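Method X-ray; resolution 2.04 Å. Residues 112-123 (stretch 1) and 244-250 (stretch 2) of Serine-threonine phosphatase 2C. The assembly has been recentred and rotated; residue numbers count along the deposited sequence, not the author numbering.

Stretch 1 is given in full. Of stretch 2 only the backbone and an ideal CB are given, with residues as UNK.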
# COMPACT_ATOMS: atom_id res chain seq x y z
N ALA A 112 14.28 -7.14 -2.98
CA ALA A 112 14.48 -5.89 -2.24
C ALA A 112 13.19 -5.44 -1.56
O ALA A 112 13.20 -4.98 -0.42
CB ALA A 112 15.00 -4.80 -3.17
N VAL A 113 12.07 -5.56 -2.27
CA VAL A 113 10.79 -5.15 -1.71
C VAL A 113 10.46 -6.08 -0.55
O VAL A 113 9.95 -5.64 0.48
CB VAL A 113 9.67 -5.21 -2.79
CG1 VAL A 113 8.30 -4.98 -2.16
CG2 VAL A 113 9.94 -4.15 -3.85
N ASP A 114 10.78 -7.35 -0.71
CA ASP A 114 10.52 -8.32 0.34
C ASP A 114 11.32 -7.93 1.59
O ASP A 114 10.79 -7.94 2.70
CB ASP A 114 10.91 -9.73 -0.11
CG ASP A 114 10.28 -10.80 0.76
OD1 ASP A 114 9.06 -11.00 0.64
OD2 ASP A 114 11.00 -11.42 1.57
N ASP A 115 12.59 -7.60 1.39
CA ASP A 115 13.46 -7.20 2.49
C ASP A 115 12.94 -5.94 3.16
O ASP A 115 12.96 -5.82 4.39
CB ASP A 115 14.88 -6.94 1.98
CG ASP A 115 15.64 -8.21 1.69
OD1 ASP A 115 15.07 -9.30 1.88
OD2 ASP A 115 16.82 -8.12 1.27
N MSE A 116 12.47 -5.00 2.35
CA MSE A 116 11.93 -3.75 2.86
C MSE A 116 10.77 -3.99 3.83
O MSE A 116 10.76 -3.46 4.95
CB MSE A 116 11.45 -2.88 1.71
CG MSE A 116 10.74 -1.60 2.15
SE MSE A 116 9.95 -0.59 0.67
CE MSE A 116 8.27 -1.52 0.54
N TYR A 117 9.81 -4.79 3.40
CA TYR A 117 8.64 -5.08 4.22
C TYR A 117 9.01 -5.69 5.56
O TYR A 117 8.64 -5.17 6.61
CB TYR A 117 7.68 -6.00 3.46
CG TYR A 117 6.66 -5.23 2.65
CD1 TYR A 117 5.49 -4.73 3.24
CD2 TYR A 117 6.89 -4.93 1.30
CE1 TYR A 117 4.58 -3.96 2.51
CE2 TYR A 117 5.98 -4.16 0.57
CZ TYR A 117 4.84 -3.68 1.18
OH TYR A 117 3.94 -2.93 0.45
N LYS A 118 9.74 -6.80 5.53
CA LYS A 118 10.12 -7.48 6.75
C LYS A 118 11.00 -6.65 7.67
O LYS A 118 10.82 -6.67 8.88
CB LYS A 118 10.79 -8.81 6.41
CG LYS A 118 9.83 -9.82 5.78
CD LYS A 118 10.56 -10.99 5.17
CE LYS A 118 9.59 -11.98 4.55
NZ LYS A 118 10.28 -12.94 3.64
N ASN A 119 11.96 -5.91 7.10
CA ASN A 119 12.84 -5.10 7.93
C ASN A 119 12.13 -3.87 8.48
O ASN A 119 12.34 -3.47 9.62
CB ASN A 119 14.09 -4.67 7.14
CG ASN A 119 14.99 -5.85 6.82
OD1 ASN A 119 15.04 -6.82 7.58
ND2 ASN A 119 15.72 -5.76 5.72
N ALA A 120 11.26 -3.28 7.66
CA ALA A 120 10.52 -2.12 8.12
C ALA A 120 9.55 -2.54 9.21
O ALA A 120 9.29 -1.79 10.15
CB ALA A 120 9.76 -1.48 6.97
N ASP A 121 9.01 -3.75 9.11
CA ASP A 121 8.07 -4.19 10.14
C ASP A 121 8.78 -4.53 11.44
O ASP A 121 8.26 -4.26 12.52
CB ASP A 121 7.23 -5.38 9.68
CG ASP A 121 6.06 -5.65 10.63
OD1 ASP A 121 5.29 -4.70 10.89
OD2 ASP A 121 5.92 -6.79 11.11
N ASN A 122 9.95 -5.14 11.35
CA ASN A 122 10.69 -5.48 12.56
C ASN A 122 10.99 -4.21 13.33
O ASN A 122 10.80 -4.14 14.54
CB ASN A 122 12.01 -6.21 12.23
CG ASN A 122 11.78 -7.59 11.67
OD1 ASN A 122 10.74 -8.21 11.91
ND2 ASN A 122 12.76 -8.10 10.93
N GLU A 123 11.43 -3.18 12.62
CA GLU A 123 11.76 -1.91 13.25
C GLU A 123 10.52 -1.25 13.84
O GLU A 123 10.55 -0.71 14.95
CB GLU A 123 12.42 -0.97 12.25
CG GLU A 123 13.13 0.20 12.92
CD GLU A 123 13.59 1.24 11.92
OE1 GLU A 123 13.85 0.87 10.75
OE2 GLU A 123 13.70 2.42 12.31
N UNK A 244 0.62 -11.67 9.43
CA UNK A 244 1.90 -11.74 8.73
C UNK A 244 2.40 -10.42 8.13
O UNK A 244 1.62 -9.52 7.84
CB UNK A 244 1.79 -12.78 7.61
N UNK A 245 3.72 -10.32 7.95
CA UNK A 245 4.31 -9.14 7.33
C UNK A 245 4.90 -9.53 5.97
O UNK A 245 5.65 -8.78 5.36
CB UNK A 245 5.38 -8.53 8.23
N UNK A 246 4.55 -10.73 5.52
CA UNK A 246 4.99 -11.25 4.22
C UNK A 246 4.15 -10.59 3.14
O UNK A 246 2.94 -10.80 3.08
CB UNK A 246 4.87 -12.77 4.15
N UNK A 247 4.77 -9.76 2.29
CA UNK A 247 3.98 -9.11 1.24
C UNK A 247 3.85 -9.99 0.00
O UNK A 247 4.65 -10.89 -0.21
CB UNK A 247 4.61 -7.77 0.86
N UNK A 248 2.81 -9.74 -0.79
CA UNK A 248 2.70 -10.47 -2.06
C UNK A 248 3.42 -9.48 -2.96
O UNK A 248 3.21 -8.27 -2.85
CB UNK A 248 1.27 -10.80 -2.50
N UNK A 249 4.30 -9.97 -3.82
CA UNK A 249 5.04 -9.08 -4.70
C UNK A 249 4.80 -9.45 -6.15
O UNK A 249 4.71 -10.63 -6.50
CB UNK A 249 6.54 -9.12 -4.38
N UNK A 250 4.69 -8.42 -6.99
CA UNK A 250 4.45 -8.59 -8.42
C UNK A 250 5.22 -7.53 -9.21
O UNK A 250 5.07 -6.33 -8.98
CB UNK A 250 2.95 -8.51 -8.73

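V113, D114, Y117, K118 and D121 of the helix meet stretch 2.

Position 244 points its CA-to-CB bond sideways, and nothing of stretch 1 lies within 5.5 Å of the ideal CB. Stretch 1 sets no demand here, so many residues would fit. The deposited residue is S244. Its OG accepts a hydrogen bond from the backbone N of residue 246, 2.9 Å away.

Position 245 points toward the helix. Its ideal CB is 3.4 Å from D121 OD2, an acceptor, and 5.0 Å from Y117 O. A short side chain with a donor would suit it, such as Asn, Ser or Thr; a carboxylate would face like charge. The residue is N245, with chi1 in p. Its ND2 donates to D121 OD2 at 3.1 Å, with an N-H...acceptor angle of 165°. This is the only assigned hydrogen bond between the stretches. On its other branch, N245 OD1 packs 3.7 Å from K118 CG.

Position 246 points away, yet K118 CE is 4.8 Å from the ideal CB. K118 NZ and D114 OD2 form a salt bridge at 2.7 Å, so a long polar side chain that could bend back would meet charged groups. Gln or Glu could reach K118; Lys or Arg could reach D114. The residue is Q246. Chi1 is t and chi2 is p, and its end returns to the D114-K118 pair. The amide is probably turned over in the model, so its individual contacts are left unassigned.

Position 247 points toward the helix, with its ideal CB 3.7 Å from Y117 CD2. Phi of -86° permits proline, and the aromatic ring favours a compact apolar group; Val, Ile or Leu could also be considered. The residue is P247. Its CB sits over one face of the Y117 ring, 3.7 Å from the centroid and 15° off the normal, a CH-pi contact.

Position 248 points away and has no neighbour in stretch 1 near its ideal CB. Polar residues would be tolerated. The residue is D248, which makes its hydrogen bond elsewhere in the structure.

Position 249 points toward V113, whose CG1 is 5.0 Å from the ideal CB. The extended backbone, -122/141, suits a branched apolar residue such as Val or Ile. The residue is V249, and its CG2 packs 4.2 Å from V113 CG1.

Position 250 lies out of reach, and stretch 1 does not restrict it. The residue is R250, whose side chain is fully extended.

Stretch 2 (244-250) SNQPDVR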
# COMPACT_ATOMS: atom_id res chain seq x y z
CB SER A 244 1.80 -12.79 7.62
OG SER A 244 2.93 -12.78 6.77
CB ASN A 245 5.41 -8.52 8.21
CG ASN A 245 6.51 -9.50 8.58
OD1 ASN A 245 6.82 -10.43 7.83
ND2 ASN A 245 7.10 -9.29 9.74
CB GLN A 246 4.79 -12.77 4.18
CG GLN A 246 5.03 -13.42 2.82
CD GLN A 246 6.45 -13.22 2.33
OE1 GLN A 246 6.72 -12.40 1.45
NE2 GLN A 246 7.38 -13.96 2.93
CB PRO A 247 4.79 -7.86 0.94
CG PRO A 247 6.21 -8.39 1.06
CD PRO A 247 6.14 -9.20 2.34
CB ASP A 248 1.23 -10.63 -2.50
CG ASP A 248 0.54 -11.80 -1.81
OD1 ASP A 248 1.11 -12.91 -1.81
OD2 ASP A 248 -0.57 -11.62 -1.28
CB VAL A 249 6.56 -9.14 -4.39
CG1 VAL A 249 7.31 -8.13 -5.23
CG2 VAL A 249 6.79 -8.86 -2.90
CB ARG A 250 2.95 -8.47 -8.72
CG ARG A 250 2.58 -8.52 -10.20
CD ARG A 250 1.06 -8.44 -10.40
NE ARG A 250 0.68 -8.48 -11.81
CZ ARG A 250 -0.57 -8.40 -12.26
NH1 ARG A 250 -1.58 -8.27 -11.41
NH2 ARG A 250 -0.82 -8.45 -13.57
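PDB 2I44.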